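PDB 6R5M: dendroaspis polylepis MT9 from Dendroaspis polylepis, which antagonizes the muscarinic type 2 acetylcholine receptor and reverses the arterial relaxation induced by agonists of that receptor. Local coordinates for residues 50-53 with 54-57. Numbering follows the deposited sequence.
Sequences CTSD and KCNY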
loop_
_atom_site.group_PDB
_atom_site.type_symbol
_atom_site.label_atom_id
_atom_site.label_comp_id
_atom_site.label_asym_id
_atom_site.label_seq_id
_atom_site.Cartn_x
_atom_site.Cartn_y
_atom_site.Cartn_z
ATOM N N CYS A 50 0.106 3.766 -6.918
ATOM C CA CYS A 50 -0.985 4.565 -7.500
ATOM C C CYS A 50 -1.055 5.919 -6.800
ATOM O O CYS A 50 -0.516 6.058 -5.702
ATOM C CB CYS A 50 -2.308 3.801 -7.410
ATOM S SG CYS A 50 -2.709 3.238 -5.742
ATOM N N THR A 51 -1.701 6.922 -7.425
ATOM C CA THR A 51 -1.712 8.288 -6.893
ATOM C C THR A 51 -3.107 8.917 -6.669
ATOM O O THR A 51 -3.251 10.131 -6.802
ATOM C CB THR A 51 -0.845 9.193 -7.795
ATOM O OG1 THR A 51 -1.382 9.191 -9.119
ATOM C CG2 THR A 51 0.631 8.783 -7.817
ATOM N N SER A 52 -4.111 8.127 -6.287
ATOM C CA SER A 52 -5.441 8.679 -5.999
ATOM C C SER A 52 -5.988 8.117 -4.693
ATOM O O SER A 52 -5.540 7.058 -4.262
ATOM C CB SER A 52 -6.394 8.442 -7.164
ATOM O OG SER A 52 -6.583 7.055 -7.384
ATOM N N ASP A 53 -6.912 8.842 -4.020
ATOM C CA ASP A 53 -7.468 8.388 -2.741
ATOM C C ASP A 53 -8.052 6.988 -2.829
ATOM O O ASP A 53 -8.816 6.696 -3.757
ATOM C CB ASP A 53 -8.537 9.356 -2.199
ATOM C CG ASP A 53 -8.053 10.728 -1.753
ATOM O OD1 ASP A 53 -6.845 10.869 -1.451
ATOM O OD2 ASP A 53 -8.887 11.657 -1.695
ATOM N N LYS A 54 -7.677 6.124 -1.852
ATOM C CA LYS A 54 -8.133 4.733 -1.679
ATOM C C LYS A 54 -7.763 3.815 -2.867
ATOM O O LYS A 54 -8.364 2.755 -3.030
ATOM C CB LYS A 54 -9.655 4.709 -1.371
ATOM C CG LYS A 54 -10.027 5.520 -0.118
ATOM C CD LYS A 54 -11.518 5.648 0.099
ATOM C CE LYS A 54 -12.113 6.831 -0.627
ATOM N NZ LYS A 54 -13.543 7.012 -0.303
ATOM N N CYS A 55 -6.753 4.213 -3.677
ATOM C CA CYS A 55 -6.338 3.479 -4.877
ATOM C C CYS A 55 -5.664 2.142 -4.592
ATOM O O CYS A 55 -5.757 1.247 -5.432
ATOM C CB CYS A 55 -5.470 4.351 -5.783
ATOM S SG CYS A 55 -3.854 4.775 -5.082
ATOM N N ASN A 56 -4.941 2.025 -3.453
ATOM C CA ASN A 56 -4.183 0.822 -3.107
ATOM C C ASN A 56 -5.024 -0.267 -2.409
ATOM O O ASN A 56 -4.546 -0.908 -1.471
ATOM C CB ASN A 56 -2.936 1.202 -2.280
ATOM C CG ASN A 56 -3.234 1.773 -0.901
ATOM O OD1 ASN A 56 -4.237 2.454 -0.681
ATOM N ND2 ASN A 56 -2.354 1.505 0.059
ATOM N N TYR A 57 -6.259 -0.504 -2.890
ATOM C CA TYR A 57 -7.140 -1.517 -2.320
ATOM C C TYR A 57 -6.604 -2.947 -2.544
ATOM O O TYR A 57 -6.458 -3.686 -1.541
ATOM C CB TYR A 57 -8.579 -1.325 -2.824
ATOM C CG TYR A 57 -9.559 -2.389 -2.367
ATOM C CD1 TYR A 57 -10.191 -2.298 -1.130
ATOM C CD2 TYR A 57 -9.852 -3.488 -3.171
ATOM C CE1 TYR A 57 -11.082 -3.281 -0.698
ATOM C CE2 TYR A 57 -10.733 -4.481 -2.746
ATOM C CZ TYR A 57 -11.354 -4.367 -1.513
ATOM O OH TYR A 57 -12.220 -5.335 -1.083
ATOM O OXT TYR A 57 -6.273 -3.297 -3.698
#
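C50 and C55 close a small covalent ring at the C-terminal end of the toxin, their SG atoms 2.0 Å apart and the torsion about the S-S bond 83°, close to the 90° that a relaxed disulfide adopts. Both sulfurs lie between their own backbone N and carbonyl carbon, which turns them inward to meet across the ring. SG of C50 also approaches N56, the residue after C55, 3.4 Å from its backbone N.

Inside this ring the chain reverses through a type II beta turn from S52 to C55, closed by a bent hydrogen bond from N of C55 to O of S52 (3.1 Å, 144° at the hydrogen). The position of this oxygen is less certain, so the length and angle of the bond are approximate. K54 takes the left-handed backbone conformation expected at the third position of such a turn. OG of S52 makes a van der Waals contact with CB of C55, 3.3 Å away.

The loop is tied to the N-terminal strand 2-4 and to strand 22-27. OD1 of D53 accepts a hydrogen bond from N of I2, while the buried amide of N56 is gripped at both ends, OD1 by N of H4 and ND2 by O of Y23. Beyond it, the terminal carboxylate of Y57 forms a salt bridge with K24 and a hydrogen bond with R34.

This is the last disulfide of the three-finger core, from which the fingers extend. The covalent crosslink, together with the N56 amide bridging two strands, is consistent with a C-terminal tail anchored against that core.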